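Tail spike protein gp49 (Pseudomonas phage LKA1, PDB 4RU4) acts as a phage tailspike lyase that probably degrades the O-specific polysaccharide on the Pseudomonas surface during virus entry. Local coordinates at residues G393-G398 against P432-S437; G464-V469 against A490-G495. All coordinates share one frame; numbering follows the deposited sequence. Where two conformers were deposited one is given.

How the interactions relate
Going along the chain from the N terminus, segment 393-398 comes first, in the loop between strands 388-390 and 403-405. Interaction 1 pairs it with 432-437, in the equivalent loop between strands 428-431 and 439-446. Interaction 2 opens only afterwards, joining 464-469, which leads from strand 452-463 into strand 468-474, to the loop 490-495 between strands 484-487 and 497-501. The two closures therefore follow in series, neither nesting nor crossing. Spatially they continue each other, for Leu434 of interaction 1 packs on Ser465 and Leu466 of interaction 2, with Leu434 CD1 3.7 Å from Leu466 CD1. Together they stack four corresponding corners of successive beta-helix coils, starting beside a calcium ion.

Interaction 1 (G393-G398 against P432-S437); sequences GDPQPG and PSLSTS. With CA (calcium ion), chain C.
Gly393 meets Ser433 and Leu434 where two loops stack at matching corners of successive coils in the pectin lyase-like parallel beta-helix. Gly393 presents its carbonyl O, 3.4 Å from Leu434 CD2 and joined by a water to Ser433 N. Asp394 faces two ways. Asp394 O binds the calcium ion at 2.5 Å, alongside Gly368 O and four waters. Its CB bond points toward the second loop, and chi1 of 177° sets CG anti to the backbone N. A short acid suits this place: Asp394 OD1 accepts Gln396 N at 3.0 Å from above the carboxylate plane, closing an Asx turn, and is also hydrogen-bonded to Ser438 OG. OD2 takes two waters, one of which also donates to Ser433 O. Pro395, whose ring suits the helix-like backbone angles of this turn, sets CD 4.0 Å from Leu434 CD2, the two apolar side chains crossing obliquely. Gln396 lays its CG 3.4 Å from Ser437 O, and its amide OE1 accepts from the other water on Asp394 OD2. Ser435 OG donates to that same water while accepting Ser437 N at 2.9 Å, which makes an ST turn.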
loop_
_atom_site.group_PDB
_atom_site.type_symbol
_atom_site.label_atom_id
_atom_site.label_comp_id
_atom_site.label_asym_id
_atom_site.label_seq_id
_atom_site.Cartn_x
_atom_site.Cartn_y
_atom_site.Cartn_z
ATOM N N GLY B 393 3.904 -13.699 -22.579
ATOM C CA GLY B 393 4.965 -14.378 -23.309
ATOM C C GLY B 393 5.669 -15.455 -22.504
ATOM O O GLY B 393 5.102 -16.013 -21.563
ATOM N N ASP B 394 6.923 -15.715 -22.857
ATOM C CA ASP B 394 7.701 -16.771 -22.226
ATOM C C ASP B 394 9.163 -16.397 -22.374
ATOM O O ASP B 394 9.681 -16.419 -23.488
ATOM C CB ASP B 394 7.444 -18.094 -22.974
ATOM C CG ASP B 394 8.270 -19.250 -22.450
ATOM O OD1 ASP B 394 9.000 -19.097 -21.438
ATOM O OD2 ASP B 394 8.160 -20.352 -23.039
ATOM N N PRO B 395 9.834 -16.059 -21.256
ATOM C CA PRO B 395 11.230 -15.612 -21.325
ATOM C C PRO B 395 12.250 -16.758 -21.390
ATOM O O PRO B 395 13.440 -16.502 -21.628
ATOM C CB PRO B 395 11.403 -14.812 -20.018
ATOM C CG PRO B 395 10.467 -15.539 -19.026
ATOM C CD PRO B 395 9.268 -15.956 -19.894
ATOM N N GLN B 396 11.805 -18.001 -21.199
ATOM C CA GLN B 396 12.760 -19.119 -21.212
ATOM C C GLN B 396 13.587 -19.298 -22.504
ATOM O O GLN B 396 14.774 -19.650 -22.417
ATOM C CB GLN B 396 12.093 -20.440 -20.789
ATOM C CG GLN B 396 13.099 -21.580 -20.564
ATOM C CD GLN B 396 13.458 -22.284 -21.869
ATOM O OE1 GLN B 396 12.672 -22.281 -22.824
ATOM N NE2 GLN B 396 14.672 -22.838 -21.934
ATOM N N PRO B 397 12.988 -19.075 -23.696
ATOM C CA PRO B 397 13.847 -19.222 -24.887
ATOM C C PRO B 397 15.007 -18.226 -24.894
ATOM O O PRO B 397 16.058 -18.548 -25.449
ATOM C CB PRO B 397 12.874 -18.972 -26.055
ATOM C CG PRO B 397 11.586 -19.564 -25.533
ATOM C CD PRO B 397 11.558 -19.035 -24.070
ATOM N N GLY B 398 14.837 -17.064 -24.257
ATOM C CA GLY B 398 15.937 -16.131 -24.047
ATOM C C GLY B 398 16.743 -16.382 -22.762
ATOM O O GLY B 398 17.539 -15.530 -22.328
ATOM N N PRO B 432 -0.016 -17.502 -18.980
ATOM C CA PRO B 432 -0.702 -18.609 -19.658
ATOM C C PRO B 432 0.112 -19.256 -20.754
ATOM O O PRO B 432 -0.256 -20.350 -21.211
ATOM C CB PRO B 432 -1.909 -17.933 -20.329
ATOM C CG PRO B 432 -2.018 -16.562 -19.689
ATOM C CD PRO B 432 -0.630 -16.192 -19.274
ATOM N N SER B 433 1.172 -18.593 -21.211
ATOM C CA SER B 433 1.834 -19.062 -22.433
ATOM C C SER B 433 3.267 -19.520 -22.222
ATOM O O SER B 433 4.098 -19.398 -23.116
ATOM C CB SER B 433 1.768 -17.999 -23.543
ATOM O OG SER B 433 0.420 -17.586 -23.730
ATOM N N LEU B 434 3.552 -20.072 -21.046
ATOM C CA LEU B 434 4.872 -20.664 -20.799
ATOM C C LEU B 434 4.922 -22.097 -21.342
ATOM O O LEU B 434 3.883 -22.661 -21.716
ATOM C CB LEU B 434 5.191 -20.669 -19.291
ATOM C CG LEU B 434 5.129 -19.339 -18.530
ATOM C CD1 LEU B 434 5.507 -19.582 -17.047
ATOM C CD2 LEU B 434 6.037 -18.255 -19.174
ATOM N N SER B 435 6.120 -22.688 -21.383
ATOM C CA SER B 435 6.252 -24.106 -21.783
ATOM C C SER B 435 6.639 -24.975 -20.591
ATOM O O SER B 435 6.857 -24.471 -19.475
ATOM C CB SER B 435 7.293 -24.287 -22.888
ATOM O OG SER B 435 8.599 -24.316 -22.341
ATOM N N THR B 436 6.747 -26.285 -20.832
ATOM C CA THR B 436 7.186 -27.196 -19.793
ATOM C C THR B 436 8.663 -27.038 -19.500
ATOM O O THR B 436 9.188 -27.738 -18.643
ATOM C CB THR B 436 6.905 -28.663 -20.172
ATOM O OG1 THR B 436 7.525 -28.940 -21.428
ATOM C CG2 THR B 436 5.406 -28.883 -20.303
ATOM N N SER B 437 9.345 -26.161 -20.243
ATOM C CA SER B 437 10.752 -25.828 -19.939
ATOM C C SER B 437 10.908 -24.491 -19.174
ATOM O O SER B 437 11.985 -24.167 -18.693
ATOM C CB SER B 437 11.620 -25.817 -21.212
ATOM O OG SER B 437 11.629 -27.085 -21.863
HETATM CA CA CA C . 10.173 -14.572 -25.098
HETATM O O HOH W 1 2.600 -16.280 -20.473
HETATM O O HOH W 2 9.886 -22.357 -23.263
HETATM O O HOH W 3 6.285 -20.816 -24.958
HETATM O O HOH W 4 7.745 -14.163 -25.199
HETATM O O HOH W 5 12.548 -15.251 -24.861
HETATM O O HOH W 6 10.252 -12.858 -26.972
HETATM O O HOH W 7 9.878 -16.313 -26.691
#

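Interaction 2 (G464-V469 against A490-G495)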
loop_
_atom_site.group_PDB
_atom_site.type_symbol
_atom_site.label_atom_id
_atom_site.label_comp_id
_atom_site.label_asym_id
_atom_site.label_seq_id
_atom_site.Cartn_x
_atom_site.Cartn_y
_atom_site.Cartn_z
ATOM N N GLY B 464 -0.685 -22.160 -17.801
ATOM C CA GLY B 464 -0.996 -23.352 -18.567
ATOM C C GLY B 464 0.109 -24.355 -18.266
ATOM O O GLY B 464 0.045 -25.065 -17.266
ATOM N N SER B 465 1.138 -24.400 -19.108
ATOM C CA SER B 465 2.301 -25.239 -18.814
ATOM C C SER B 465 3.314 -24.479 -17.953
ATOM O O SER B 465 3.336 -23.236 -17.927
ATOM C CB SER B 465 2.967 -25.710 -20.107
ATOM O OG SER B 465 2.035 -26.420 -20.883
ATOM N N LEU B 466 4.153 -25.241 -17.257
ATOM C CA LEU B 466 5.248 -24.701 -16.476
ATOM C C LEU B 466 6.257 -25.825 -16.329
ATOM O O LEU B 466 5.875 -26.995 -16.264
ATOM C CB LEU B 466 4.766 -24.246 -15.089
ATOM C CG LEU B 466 5.793 -23.639 -14.141
ATOM C CD1 LEU B 466 6.427 -22.360 -14.751
ATOM C CD2 LEU B 466 5.113 -23.334 -12.779
ATOM N N GLY B 467 7.539 -25.465 -16.306
ATOM C CA GLY B 467 8.589 -26.412 -15.993
ATOM C C GLY B 467 8.953 -26.418 -14.516
ATOM O O GLY B 467 8.899 -27.464 -13.852
ATOM N N LYS B 468 9.315 -25.251 -13.983
ATOM C CA LYS B 468 9.920 -25.200 -12.638
ATOM C C LYS B 468 9.531 -23.926 -11.927
ATOM O O LYS B 468 9.231 -22.929 -12.588
ATOM C CB LYS B 468 11.457 -25.200 -12.717
ATOM C CG LYS B 468 12.041 -26.048 -13.833
ATOM C CD LYS B 468 13.559 -26.161 -13.720
ATOM C CE LYS B 468 14.136 -26.982 -14.889
ATOM N NZ LYS B 468 15.628 -27.027 -14.874
ATOM N N VAL B 469 9.584 -23.949 -10.589
ATOM C CA VAL B 469 9.436 -22.717 -9.816
ATOM C C VAL B 469 10.784 -22.003 -9.847
ATOM O O VAL B 469 10.880 -20.910 -10.395
ATOM C CB VAL B 469 8.952 -22.970 -8.358
ATOM C CG1 VAL B 469 8.785 -21.648 -7.582
ATOM C CG2 VAL B 469 7.635 -23.758 -8.359
ATOM N N ALA B 490 -0.105 -21.260 -4.613
ATOM C CA ALA B 490 -1.369 -21.768 -5.128
ATOM C C ALA B 490 -1.290 -21.829 -6.658
ATOM O O ALA B 490 -0.668 -20.966 -7.276
ATOM C CB ALA B 490 -2.537 -20.861 -4.671
ATOM N N GLY B 491 -1.865 -22.872 -7.261
ATOM C CA GLY B 491 -1.983 -22.955 -8.698
ATOM C C GLY B 491 -0.886 -23.679 -9.472
ATOM O O GLY B 491 -0.837 -23.572 -10.690
ATOM N N LEU B 492 0.005 -24.390 -8.777
ATOM C CA LEU B 492 1.056 -25.133 -9.455
ATOM C C LEU B 492 0.434 -26.353 -10.095
ATOM O O LEU B 492 -0.334 -27.091 -9.438
ATOM C CB LEU B 492 2.125 -25.599 -8.461
ATOM C CG LEU B 492 2.967 -24.508 -7.808
ATOM C CD1 LEU B 492 3.900 -25.121 -6.747
ATOM C CD2 LEU B 492 3.746 -23.729 -8.887
ATOM N N PRO B 493 0.744 -26.588 -11.375
ATOM C CA PRO B 493 0.197 -27.788 -11.997
ATOM C C PRO B 493 1.067 -29.015 -11.697
ATOM O O PRO B 493 2.230 -28.889 -11.286
ATOM C CB PRO B 493 0.223 -27.445 -13.488
ATOM C CG PRO B 493 1.378 -26.557 -13.638
ATOM C CD PRO B 493 1.489 -25.756 -12.334
ATOM N N SER B 494 0.504 -30.203 -11.886
ATOM C CA SER B 494 1.263 -31.419 -11.610
ATOM C C SER B 494 2.436 -31.584 -12.587
ATOM O O SER B 494 2.381 -31.153 -13.746
ATOM C CB SER B 494 0.349 -32.656 -11.625
ATOM O OG SER B 494 -0.145 -32.913 -12.926
ATOM N N GLY B 495 3.514 -32.183 -12.102
ATOM C CA GLY B 495 4.661 -32.471 -12.951
ATOM C C GLY B 495 5.785 -31.456 -12.890
ATOM O O GLY B 495 6.881 -31.727 -13.392
HETATM O O HOH W 8 6.534 -29.697 -15.827
HETATM O O HOH W 9 9.373 -30.669 -14.254
#
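Pro493 offers the CG corner of its pyrrolidine ring to segment 464-469, at the rim. Gly464 O stands 4.1 Å from Pro493 CG, and Leu466 CB approaches the same atom at 4.4 Å; Val463, from strand 452-463, also packs on this proline. A compact, rigid ring suits this extended stretch, giving a small apolar surface that cannot swing away.

Next to it, Leu492 supplies the branched end that fills the interior. Leu492 CD2 touches Val469 CG2 at 3.9 Å and Leu466 CD2 at 4.1 Å, so one methyl serves two partners. Leu466 points its CB toward 490-495, and chi1 of -179° sets CG anti to the backbone N; CD2 makes the contact with Leu492. The Leu466 side chain crosses Leu492 at a slant, whereas Val469 meets Leu492 at about a right angle. Leu440 and Ile496 also pack on Leu466, while Ile461 packs on Leu492. Leu492 O is hydrogen-bonded to Arg537 NH2. Two waters lie among the carbonyls at the side, one 2.8 Å from Leu466 O and the other 2.8 Å from Gly495 O. Glycine suits position 495, whose positive phi of 97° would press a CB against the preceding carbonyl.

Segment 464-469 is held to its neighbours by backbone bonds of Gly467 to Ser438 and Thr497. Aliphatic residues stacked inside successive coils, as here, are characteristic of the pectin lyase-like parallel beta-helix.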